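Local coordinates for YqgE/AlgH family protein (Corynebacterium diphtheriae NCTC 13129, PDB 2GS5) that is of unknown function but belongs to the UPF0301 (AlgH) family of proteins, at residues M1-R5 against V22-S26; S54-V60 against P74-I79. All blocks are in the same frame, centred on the assembly; numbering follows the deposited sequence.

Interaction 1: residues M1-R5 against V22-S26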
loop_
_atom_site.group_PDB
_atom_site.type_symbol
_atom_site.label_atom_id
_atom_site.label_comp_id
_atom_site.label_asym_id
_atom_site.label_seq_id
_atom_site.Cartn_x
_atom_site.Cartn_y
_atom_site.Cartn_z
HETATM N N MSE A 1 2.199 -7.124 18.412
HETATM C CA MSE A 1 2.482 -6.129 19.480
HETATM C C MSE A 1 1.806 -4.796 19.125
HETATM O O MSE A 1 0.613 -4.781 18.837
HETATM C CB MSE A 1 4.000 -6.004 19.711
HETATM C CG MSE A 1 4.853 -5.829 18.447
HETATM SE SE MSE A 1 6.272 -4.479 18.676
HETATM C CE MSE A 1 6.862 -4.944 20.476
ATOM N N PHE A 2 2.554 -3.693 19.135
ATOM C CA PHE A 2 1.998 -2.345 18.988
ATOM C C PHE A 2 1.052 -2.010 20.126
ATOM O O PHE A 2 0.046 -1.324 19.936
ATOM C CB PHE A 2 1.327 -2.139 17.627
ATOM C CG PHE A 2 2.078 -2.755 16.486
ATOM C CD1 PHE A 2 1.395 -3.282 15.409
ATOM C CD2 PHE A 2 3.470 -2.828 16.494
ATOM C CE1 PHE A 2 2.079 -3.850 14.356
ATOM C CE2 PHE A 2 4.150 -3.403 15.454
ATOM C CZ PHE A 2 3.457 -3.913 14.379
ATOM N N ALA A 3 1.408 -2.486 21.317
ATOM C CA ALA A 3 0.704 -2.127 22.534
ATOM C C ALA A 3 0.832 -0.627 22.795
ATOM O O ALA A 3 1.821 -0.004 22.405
ATOM C CB ALA A 3 1.263 -2.912 23.713
ATOM N N ASP A 4 -0.183 -0.070 23.455
ATOM C CA ASP A 4 -0.206 1.328 23.892
ATOM C C ASP A 4 1.118 1.789 24.508
ATOM O O ASP A 4 1.582 2.898 24.231
ATOM C CB ASP A 4 -1.335 1.526 24.913
ATOM C CG ASP A 4 -1.469 2.966 25.371
ATOM O OD1 ASP A 4 -1.715 3.841 24.517
ATOM O OD2 ASP A 4 -1.331 3.220 26.586
ATOM N N ARG A 5 1.718 0.930 25.329
ATOM C CA ARG A 5 2.969 1.253 26.028
ATOM C C ARG A 5 4.144 1.597 25.109
ATOM O O ARG A 5 5.083 2.266 25.539
ATOM C CB ARG A 5 3.384 0.103 26.948
ATOM C CG ARG A 5 2.692 0.100 28.293
ATOM C CD ARG A 5 2.877 -1.225 29.012
ATOM N NE ARG A 5 4.289 -1.596 29.138
ATOM C CZ ARG A 5 4.954 -2.425 28.327
ATOM N NH1 ARG A 5 4.364 -3.007 27.284
ATOM N NH2 ARG A 5 6.238 -2.672 28.564
ATOM N N VAL A 22 0.737 -1.517 9.182
ATOM C CA VAL A 22 1.526 -2.741 9.255
ATOM C C VAL A 22 0.846 -3.684 10.233
ATOM O O VAL A 22 0.668 -3.336 11.396
ATOM C CB VAL A 22 2.951 -2.452 9.733
ATOM C CG1 VAL A 22 3.775 -3.734 9.737
ATOM C CG2 VAL A 22 3.595 -1.364 8.869
ATOM N N ALA A 23 0.446 -4.865 9.761
ATOM C CA ALA A 23 -0.267 -5.829 10.610
ATOM C C ALA A 23 0.572 -6.256 11.824
ATOM O O ALA A 23 1.767 -6.553 11.705
ATOM C CB ALA A 23 -0.680 -7.061 9.813
ATOM N N ALA A 24 -0.049 -6.294 12.993
ATOM C CA ALA A 24 0.579 -6.880 14.174
ATOM C C ALA A 24 0.981 -8.318 13.871
ATOM O O ALA A 24 0.254 -9.026 13.187
ATOM C CB ALA A 24 -0.385 -6.844 15.353
ATOM N N PRO A 25 2.153 -8.754 14.381
ATOM C CA PRO A 25 2.565 -10.145 14.213
ATOM C C PRO A 25 1.479 -11.166 14.561
ATOM O O PRO A 25 1.371 -12.205 13.898
ATOM C CB PRO A 25 3.743 -10.268 15.179
ATOM C CG PRO A 25 4.335 -8.917 15.196
ATOM C CD PRO A 25 3.187 -7.957 15.068
ATOM N N SER A 26 0.669 -10.859 15.575
ATOM C CA SER A 26 -0.359 -11.773 16.061
ATOM C C SER A 26 -1.617 -11.858 15.197
ATOM O O SER A 26 -2.462 -12.709 15.445
ATOM C CB SER A 26 -0.754 -11.390 17.489
ATOM O OG SER A 26 -1.224 -10.057 17.538
HETATM O O HOH W 1 -1.651 -7.063 19.035
#
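Met1 and Phe2 pack on Ala24 and Pro25, in a mostly apolar contact between the N-terminal loop and the residues that follow strand 19-23; Val22 takes part through its carbonyl O. The contact is small, about 208 Å² counted over both sides, yet most of the residues that touch are buried. Phe2 carries it with one corner of its ring. Phe2 CE1 lies 3.4 Å from Ala24 CA. The same Phe2 CE1 is 3.3 Å from Val22 O, and both are approached obliquely. Ala23 O sits at the ring edge, near its plane. Phe2 CD1 meets Ala24 CB at 4.0 Å, and Phe2 CZ reaches Pro25 CD at 4.1 Å. The Phe2 ring is turned to 22-26 because CG stands anti to its own carbonyl carbon (chi1 -41°). Strand 19-23 pairs antiparallel with both 36-42 and 155-159 in the mixed sheet, and the N-terminal loop lies against its end. Phe2 also meets the ring of Phe156, on strand 155-159, and touches Met178 of helix 173-179. The same helix supplies Trp174, whose NE1 bonds to Ala23 O. Selenomethionine Met1 places its backbone N 3.6 Å from Pro25 CD, while the end of its side chain leads away from 22-26. A water donates to Met1 O at 3.2 Å and makes a weak link to Ser26 OG.

Interaction 2: residues S54-V60 against P74-I79; sequences SRSDVAV and PQALYI
Leu77 O takes two bonds from Ser56. Ser56 N lies 2.9 Å from Leu77 O, in the carbonyl plane. Ser56 OG donates to Leu77 O at 2.6 Å, from 39° above that plane. Ser56 OG also accepts from Val58 N at 3.1 Å, which makes an ST turn. The hydroxyl reaches both partners because chi1 of 87° sets it between the backbone N and the carbonyl carbon. This turn lies where the chain rounds a corner at Asp57. The two segments run antiparallel, with Arg55 facing Tyr78 and Ala59 facing Ala76 as non-hydrogen-bonded pairs. The register shifts by two between these pairs, a beta bulge. Ile79 N to Ser54 O and Leu77 N to Val58 O are each 2.8 Å, and both arrive nearly along the C=O axis. Val60 N bonds to the carbonyl O of Gln75, and Gln75 is the central residue of an inverse gamma turn. Arg55 lies over one face of the Tyr78 ring. Arg55 CA makes a CH-pi contact 3.9 Å from the centroid of the Tyr78 ring. Arg55 CG touches Tyr78 CE1 at 3.5 Å. Farther out, the side chain bends at chi3 (110°), and the guanidinium carries Ala76 CB over one face. Its NH1 also approaches CB of Pro74, which follows a cis peptide bond. Val58 CG1 meets Leu77 CD1 across the strands. Strand 76-79 runs parallel to strand 129-141 through backbone bonds of Tyr78 with Leu134 and Ala136, and Val60 also touches Leu134.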
loop_
_atom_site.group_PDB
_atom_site.type_symbol
_atom_site.label_atom_id
_atom_site.label_comp_id
_atom_site.label_asym_id
_atom_site.label_seq_id
_atom_site.Cartn_x
_atom_site.Cartn_y
_atom_site.Cartn_z
ATOM N N SER A 54 0.781 -8.983 -0.990
ATOM C CA SER A 54 0.211 -10.239 -1.476
ATOM C C SER A 54 -0.007 -10.274 -2.987
ATOM O O SER A 54 -1.016 -9.822 -3.490
ATOM C CB SER A 54 -1.109 -10.511 -0.770
ATOM O OG SER A 54 -1.562 -11.824 -1.058
ATOM N N ARG A 55 0.949 -10.855 -3.692
ATOM C CA ARG A 55 0.889 -11.006 -5.132
ATOM C C ARG A 55 -0.120 -12.097 -5.520
ATOM O O ARG A 55 -0.217 -13.128 -4.838
ATOM C CB ARG A 55 2.288 -11.404 -5.597
ATOM C CG ARG A 55 2.602 -11.174 -7.031
ATOM C CD ARG A 55 3.684 -12.109 -7.477
ATOM N NE ARG A 55 3.071 -13.080 -8.374
ATOM C CZ ARG A 55 3.535 -13.431 -9.568
ATOM N NH1 ARG A 55 4.706 -12.981 -10.013
ATOM N NH2 ARG A 55 2.846 -14.297 -10.290
ATOM N N SER A 56 -0.873 -11.879 -6.601
ATOM C CA SER A 56 -1.716 -12.936 -7.169
ATOM C C SER A 56 -1.017 -13.604 -8.347
ATOM O O SER A 56 0.047 -13.172 -8.782
ATOM C CB SER A 56 -3.080 -12.393 -7.611
ATOM O OG SER A 56 -3.047 -11.877 -8.934
ATOM N N ASP A 57 -1.647 -14.650 -8.865
ATOM C CA ASP A 57 -1.132 -15.363 -10.027
ATOM C C ASP A 57 -1.773 -14.889 -11.335
ATOM O O ASP A 57 -1.572 -15.509 -12.382
ATOM C CB ASP A 57 -1.335 -16.866 -9.833
ATOM C CG ASP A 57 -0.566 -17.397 -8.637
ATOM O OD1 ASP A 57 0.679 -17.250 -8.617
ATOM O OD2 ASP A 57 -1.202 -17.952 -7.716
ATOM N N VAL A 58 -2.510 -13.781 -11.286
ATOM C CA VAL A 58 -3.177 -13.245 -12.467
ATOM C C VAL A 58 -2.302 -12.177 -13.124
ATOM O O VAL A 58 -2.004 -11.150 -12.526
ATOM C CB VAL A 58 -4.549 -12.631 -12.112
ATOM C CG1 VAL A 58 -5.217 -12.066 -13.361
ATOM C CG2 VAL A 58 -5.448 -13.680 -11.432
ATOM N N ALA A 59 -1.876 -12.435 -14.355
ATOM C CA ALA A 59 -1.075 -11.473 -15.110
ATOM C C ALA A 59 -1.917 -10.260 -15.477
ATOM O O ALA A 59 -3.078 -10.394 -15.879
ATOM C CB ALA A 59 -0.510 -12.128 -16.377
ATOM N N VAL A 60 -1.320 -9.078 -15.357
ATOM C CA VAL A 60 -1.974 -7.844 -15.781
ATOM C C VAL A 60 -2.413 -7.941 -17.251
ATOM O O VAL A 60 -3.471 -7.422 -17.625
ATOM C CB VAL A 60 -1.047 -6.610 -15.584
ATOM C CG1 VAL A 60 -1.658 -5.349 -16.187
ATOM C CG2 VAL A 60 -0.737 -6.407 -14.106
ATOM N N PRO A 74 7.009 -7.880 -10.720
ATOM C CA PRO A 74 6.269 -8.761 -11.614
ATOM C C PRO A 74 4.920 -8.169 -12.032
ATOM O O PRO A 74 4.188 -7.599 -11.204
ATOM C CB PRO A 74 6.073 -10.029 -10.783
ATOM C CG PRO A 74 6.140 -9.593 -9.395
ATOM C CD PRO A 74 6.944 -8.337 -9.320
ATOM N N GLN A 75 4.606 -8.306 -13.317
ATOM C CA GLN A 75 3.438 -7.664 -13.905
ATOM C C GLN A 75 2.200 -8.522 -13.675
ATOM O O GLN A 75 1.556 -8.999 -14.607
ATOM C CB GLN A 75 3.691 -7.368 -15.383
ATOM C CG GLN A 75 4.904 -6.473 -15.585
ATOM C CD GLN A 75 5.256 -6.244 -17.031
ATOM O OE1 GLN A 75 5.279 -7.179 -17.840
ATOM N NE2 GLN A 75 5.558 -4.992 -17.372
ATOM N N ALA A 76 1.901 -8.711 -12.396
ATOM C CA ALA A 76 0.754 -9.478 -11.941
ATOM C C ALA A 76 -0.087 -8.566 -11.069
ATOM O O ALA A 76 0.432 -7.643 -10.439
ATOM C CB ALA A 76 1.210 -10.680 -11.116
ATOM N N LEU A 77 -1.384 -8.837 -11.025
ATOM C CA LEU A 77 -2.250 -8.154 -10.084
ATOM C C LEU A 77 -1.844 -8.575 -8.676
ATOM O O LEU A 77 -1.574 -9.759 -8.417
ATOM C CB LEU A 77 -3.714 -8.516 -10.324
ATOM C CG LEU A 77 -4.344 -7.997 -11.622
ATOM C CD1 LEU A 77 -5.791 -8.488 -11.749
ATOM C CD2 LEU A 77 -4.281 -6.489 -11.666
ATOM N N TYR A 78 -1.804 -7.593 -7.779
ATOM C CA TYR A 78 -1.653 -7.850 -6.355
ATOM C C TYR A 78 -3.053 -7.847 -5.740
ATOM O O TYR A 78 -3.956 -7.185 -6.257
ATOM C CB TYR A 78 -0.737 -6.790 -5.722
ATOM C CG TYR A 78 0.742 -7.137 -5.896
ATOM C CD1 TYR A 78 1.285 -7.327 -7.159
ATOM C CD2 TYR A 78 1.585 -7.280 -4.796
ATOM C CE1 TYR A 78 2.610 -7.660 -7.330
ATOM C CE2 TYR A 78 2.926 -7.622 -4.957
ATOM C CZ TYR A 78 3.434 -7.795 -6.228
ATOM O OH TYR A 78 4.775 -8.135 -6.396
ATOM N N ILE A 79 -3.236 -8.602 -4.664
ATOM C CA ILE A 79 -4.534 -8.677 -3.994
ATOM C C ILE A 79 -4.581 -7.531 -2.997
ATOM O O ILE A 79 -3.897 -7.555 -1.973
ATOM C CB ILE A 79 -4.724 -10.013 -3.284
ATOM C CG1 ILE A 79 -4.589 -11.153 -4.292
ATOM C CG2 ILE A 79 -6.110 -10.063 -2.598
ATOM C CD1 ILE A 79 -5.684 -11.163 -5.322
HETATM O O HOH W 2 -1.024 -7.130 -2.171
#

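In the fold
From the N terminus, interaction 1 comes first. The chain returns to 1-5 at 22-26, at the end of strand 19-23, and closes a loop of 16 intervening residues. It then runs through strands 36-42 and 47-51 before interaction 2 opens. There 54-60 pairs with 74-79 and closes a loop of 13 residues with no helix or strand in it. The two contacts are in series and neither nest nor cross. The centres of interactions 1 and 2 are about 28 Å apart. The nearest atoms of interactions 1 and 2 are about 11 Å apart. Both reach the same mixed sheet. Interaction 1 joins the N-terminal loop to strand 19-23, and interaction 2 adds short strands beside 76-79, the neighbour of 129-141.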